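Local coordinates for taurocyamine kinase (Schistosoma mansoni, PDB 4WOD), which reversibly transfers a phosphate group between ATP and the guanidino compound taurocyamine, with magnesium as cofactor, at residues T120-G125 against T237-R242; T274-S279 against L332-E337. The protein carries 4 engineered substitutions. All coordinates share one frame; numbering follows the deposited sequence.

Contact 1 of 2, residues T120-G125 against T237-R242; sequences TRVRLG and TAVYKR. Engineered in segment 237-242: Thr237 (natural residue Ile).
Val239 and Val122 form the centre of a helix-on-sheet packing in the phosphagen kinase catalytic domain, where helix 236-251 lies over strand 117-126 of the eight-stranded antiparallel sheet of the first repeat. The axes of the two short segments come within 7.9 Å at an angle of 21°, so strand and helix point nearly the same way. Val239 has the most surface buried here, and its two methyls divide the work. CG1, anti to its own backbone N (chi1 175°), reaches over the strand to within 3.6 Å of Val122 N and 3.7 Å of Val122 CG2. The two valine side chains cross obliquely. CG2 of Val239 sits 4.1 Å from Thr120 O and 4.2 Å from Thr120 CG2, so one helical residue touches two strand positions, both of which turn their CB atoms toward the helix. The hydroxyl of Thr120 is engaged elsewhere, OG1 being hydrogen-bonded to Gly233 O, which lies just ahead of the helix. Leu243, one turn on from Val239, extends the apolar cover over Val122. On the flank, Tyr240 hydrogen-bonds through OH to Phe99 O, while its ring is met at the edge, near the ring plane, by Val122 CG1, 4.5 Å from Tyr240 CD1.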
# COMPACT_ATOMS: atom_id res chain seq x y z
N THR A 120 -14.19 21.42 6.58
CA THR A 120 -14.50 21.00 5.24
C THR A 120 -14.04 22.13 4.33
O THR A 120 -14.20 23.31 4.66
CB THR A 120 -16.01 20.73 5.05
OG1 THR A 120 -16.43 19.70 5.94
CG2 THR A 120 -16.35 20.34 3.61
N ARG A 121 -13.47 21.76 3.19
CA ARG A 121 -12.88 22.75 2.31
C ARG A 121 -13.03 22.28 0.87
O ARG A 121 -12.90 21.09 0.60
CB ARG A 121 -11.40 22.95 2.72
CG ARG A 121 -10.46 23.49 1.66
CD ARG A 121 -9.05 23.68 2.25
NE ARG A 121 -8.05 24.13 1.27
CZ ARG A 121 -7.60 23.41 0.24
NH1 ARG A 121 -8.02 22.17 0.05
NH2 ARG A 121 -6.69 23.92 -0.59
N VAL A 122 -13.35 23.18 -0.06
CA VAL A 122 -13.30 22.85 -1.48
C VAL A 122 -12.46 23.91 -2.24
O VAL A 122 -12.62 25.12 -2.05
CB VAL A 122 -14.71 22.72 -2.13
CG1 VAL A 122 -14.60 22.18 -3.54
CG2 VAL A 122 -15.59 21.80 -1.30
N ARG A 123 -11.56 23.41 -3.07
CA ARG A 123 -10.60 24.25 -3.78
C ARG A 123 -10.69 24.02 -5.28
O ARG A 123 -10.89 22.89 -5.73
CB ARG A 123 -9.18 23.93 -3.29
CG ARG A 123 -8.06 24.64 -4.06
CD ARG A 123 -6.87 23.71 -4.28
NE ARG A 123 -7.02 22.91 -5.50
CZ ARG A 123 -6.38 21.77 -5.73
NH1 ARG A 123 -5.54 21.28 -4.83
NH2 ARG A 123 -6.59 21.12 -6.87
N LEU A 124 -10.57 25.10 -6.05
CA LEU A 124 -10.33 25.01 -7.48
C LEU A 124 -9.32 26.07 -7.93
O LEU A 124 -8.95 26.97 -7.16
CB LEU A 124 -11.63 25.17 -8.28
CG LEU A 124 -12.56 26.36 -8.08
CD1 LEU A 124 -12.03 27.67 -8.70
CD2 LEU A 124 -13.94 26.01 -8.64
N GLY A 125 -8.90 25.95 -9.18
CA GLY A 125 -7.92 26.86 -9.77
C GLY A 125 -8.34 27.22 -11.18
O GLY A 125 -9.14 26.49 -11.80
N THR A 237 -22.24 20.85 1.63
CA THR A 237 -23.21 21.49 0.75
C THR A 237 -23.01 23.01 0.59
O THR A 237 -22.92 23.51 -0.54
CB THR A 237 -24.65 21.23 1.25
OG1 THR A 237 -24.94 19.83 1.12
CG2 THR A 237 -25.64 22.05 0.43
N ALA A 238 -22.93 23.71 1.71
CA ALA A 238 -22.72 25.17 1.74
C ALA A 238 -21.34 25.55 1.18
O ALA A 238 -21.23 26.47 0.37
CB ALA A 238 -22.88 25.69 3.16
N VAL A 239 -20.31 24.83 1.60
CA VAL A 239 -18.94 25.10 1.14
C VAL A 239 -18.87 25.03 -0.38
O VAL A 239 -18.31 25.91 -1.04
CB VAL A 239 -17.93 24.11 1.75
CG1 VAL A 239 -16.52 24.33 1.18
CG2 VAL A 239 -17.92 24.24 3.25
N TYR A 240 -19.45 23.96 -0.92
CA TYR A 240 -19.40 23.69 -2.36
C TYR A 240 -20.24 24.68 -3.15
O TYR A 240 -19.79 25.17 -4.17
CB TYR A 240 -19.87 22.27 -2.64
CG TYR A 240 -19.98 21.88 -4.10
CD1 TYR A 240 -18.86 21.53 -4.84
CD2 TYR A 240 -21.21 21.83 -4.73
CE1 TYR A 240 -18.96 21.14 -6.17
CE2 TYR A 240 -21.33 21.46 -6.05
CZ TYR A 240 -20.20 21.12 -6.78
OH TYR A 240 -20.33 20.74 -8.09
N LYS A 241 -21.45 24.95 -2.67
CA LYS A 241 -22.30 25.95 -3.30
C LYS A 241 -21.63 27.32 -3.31
O LYS A 241 -21.69 28.03 -4.31
CB LYS A 241 -23.65 26.05 -2.60
CG LYS A 241 -24.66 25.02 -3.06
CD LYS A 241 -26.01 25.19 -2.35
CE LYS A 241 -26.86 23.93 -2.54
NZ LYS A 241 -28.31 24.10 -2.17
N ARG A 242 -21.02 27.69 -2.18
CA ARG A 242 -20.36 28.99 -2.06
C ARG A 242 -19.24 29.10 -3.09
O ARG A 242 -19.10 30.12 -3.76
CB ARG A 242 -19.80 29.20 -0.66
CG ARG A 242 -19.16 30.55 -0.42
CD ARG A 242 -18.53 30.58 0.96
NE ARG A 242 -19.45 29.92 1.87
CZ ARG A 242 -19.12 29.02 2.78
NH1 ARG A 242 -17.86 28.68 2.97
NH2 ARG A 242 -20.07 28.48 3.52

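Contact 2 of 2, residues T274-S279 against L332-E337; sequences TTLRAS and LDAVTE
Leu276 and Ala334 meet without any flat group between them; the guanidinium of Arg277 belongs to the other side of the strand. One of its faces has Ser279 CB 3.8 Å above the plane, over its rim rather than its centre, and its NH2 forms a salt bridge with Asp320 OD1. In the phosphagen kinase catalytic domain, helix 331-355 covers strand 277-283 of the antiparallel sheet: Arg277 CB points away from the helix, whereas Leu276 and Ala278 direct theirs at it. Leu276 has CG anti to the backbone N (chi1 -168°), and its CD2 touches Ala334 CB at 3.9 Å and Val335 CB at 4.3 Å. Further along, Ala278 CB meets Val335 CG2 at 4.2 Å. Before the strand, an ST turn shapes the chain: Leu276 N donates to Thr274 OG1 over 3.0 Å, with an N-H...O angle of 163°. On the helix, Leu332 O accepts from both Thr336 N and Thr336 OG1, which arrive from opposite faces of the carbonyl plane. The hydrogen bonds found here stay within one segment or go to neighbours such as Asn323, which bonds to Ala278 N and Leu276 O; helix and strand meet through buried aliphatic contacts, without directional bonds between them.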
# COMPACT_ATOMS: atom_id res chain seq x y z
N THR A 274 -11.18 19.17 -13.68
CA THR A 274 -12.03 19.97 -12.81
C THR A 274 -11.23 20.96 -11.98
O THR A 274 -11.77 21.96 -11.54
CB THR A 274 -12.85 19.11 -11.81
OG1 THR A 274 -11.97 18.39 -10.93
CG2 THR A 274 -13.75 18.15 -12.57
N THR A 275 -9.95 20.63 -11.75
CA THR A 275 -9.06 21.27 -10.78
C THR A 275 -9.58 21.14 -9.35
O THR A 275 -8.99 21.67 -8.42
CB THR A 275 -8.81 22.78 -11.08
OG1 THR A 275 -9.87 23.57 -10.54
CG2 THR A 275 -8.70 23.04 -12.57
N LEU A 276 -10.68 20.42 -9.16
CA LEU A 276 -11.38 20.48 -7.89
C LEU A 276 -10.83 19.51 -6.85
O LEU A 276 -10.66 18.32 -7.11
CB LEU A 276 -12.87 20.20 -8.11
CG LEU A 276 -13.82 20.50 -6.94
CD1 LEU A 276 -14.54 21.81 -7.17
CD2 LEU A 276 -14.81 19.36 -6.75
N ARG A 277 -10.51 20.05 -5.67
CA ARG A 277 -10.16 19.21 -4.52
C ARG A 277 -11.11 19.53 -3.38
O ARG A 277 -11.01 20.59 -2.75
CB ARG A 277 -8.72 19.42 -4.06
CG ARG A 277 -8.29 18.40 -3.00
CD ARG A 277 -6.87 18.66 -2.46
NE ARG A 277 -6.92 19.39 -1.20
CZ ARG A 277 -6.75 18.84 0.00
NH1 ARG A 277 -6.82 19.59 1.10
NH2 ARG A 277 -6.50 17.54 0.11
N ALA A 278 -12.06 18.62 -3.16
CA ALA A 278 -12.99 18.71 -2.05
C ALA A 278 -12.42 17.86 -0.95
O ALA A 278 -12.03 16.73 -1.20
CB ALA A 278 -14.36 18.21 -2.44
N SER A 279 -12.41 18.37 0.27
CA SER A 279 -11.81 17.58 1.34
C SER A 279 -12.36 17.90 2.73
O SER A 279 -12.97 18.95 2.95
CB SER A 279 -10.30 17.81 1.34
OG SER A 279 -10.03 19.07 1.89
N LEU A 332 -19.48 18.13 -10.28
CA LEU A 332 -20.51 17.43 -9.54
C LEU A 332 -20.09 15.97 -9.30
O LEU A 332 -20.19 15.50 -8.18
CB LEU A 332 -21.85 17.49 -10.28
CG LEU A 332 -23.01 16.81 -9.54
CD1 LEU A 332 -23.18 17.38 -8.12
CD2 LEU A 332 -24.29 16.98 -10.33
N ASP A 333 -19.60 15.29 -10.34
CA ASP A 333 -19.08 13.93 -10.16
C ASP A 333 -18.00 13.89 -9.09
O ASP A 333 -17.99 12.98 -8.25
CB ASP A 333 -18.48 13.36 -11.46
CG ASP A 333 -19.49 13.21 -12.58
OD1 ASP A 333 -20.71 13.08 -12.33
OD2 ASP A 333 -19.05 13.22 -13.74
N ALA A 334 -17.08 14.87 -9.11
CA ALA A 334 -15.95 14.90 -8.18
C ALA A 334 -16.37 15.15 -6.72
O ALA A 334 -15.90 14.45 -5.82
CB ALA A 334 -14.92 15.96 -8.60
N VAL A 335 -17.23 16.12 -6.48
CA VAL A 335 -17.64 16.37 -5.11
C VAL A 335 -18.54 15.21 -4.61
O VAL A 335 -18.53 14.88 -3.42
CB VAL A 335 -18.34 17.76 -4.95
CG1 VAL A 335 -19.72 17.76 -5.58
CG2 VAL A 335 -18.44 18.14 -3.50
N THR A 336 -19.28 14.57 -5.51
CA THR A 336 -20.06 13.39 -5.15
C THR A 336 -19.12 12.22 -4.78
O THR A 336 -19.29 11.56 -3.75
CB THR A 336 -21.00 12.95 -6.28
OG1 THR A 336 -21.93 14.01 -6.56
CG2 THR A 336 -21.75 11.69 -5.90
N GLU A 337 -18.11 11.99 -5.60
CA GLU A 337 -17.08 11.00 -5.25
C GLU A 337 -16.51 11.26 -3.85
O GLU A 337 -16.42 10.34 -3.02
CB GLU A 337 -15.95 11.00 -6.28
CG GLU A 337 -14.85 10.00 -5.96
CD GLU A 337 -13.63 10.15 -6.85
OE1 GLU A 337 -12.92 11.18 -6.74
OE2 GLU A 337 -13.37 9.24 -7.67

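Contacts 1 and 2 lie with their centres about 9 Å apart and involve neighbouring antiparallel strands, 117-126 and 277-283, of one sheet. Backbone pairing joins them: Arg121 O is 2.8 Å from Ser279 N and Arg123 O is 2.9 Å from Arg277 N, both probable hydrogen bonds. Helices 236-251 and 331-355 cover the same side of these strands, and the side chains of Val122 and Leu276 approach to about 4 Å between them. Arg121 and Arg277, both predicted to bind ATP, turn their CB atoms away from the helices, their side chains about 3 Å apart, consistent with a nucleotide site on the other side of the sheet. The bound arginine lies about 10 Å from the side chain of Arg121 and about 13 Å from that of Thr274.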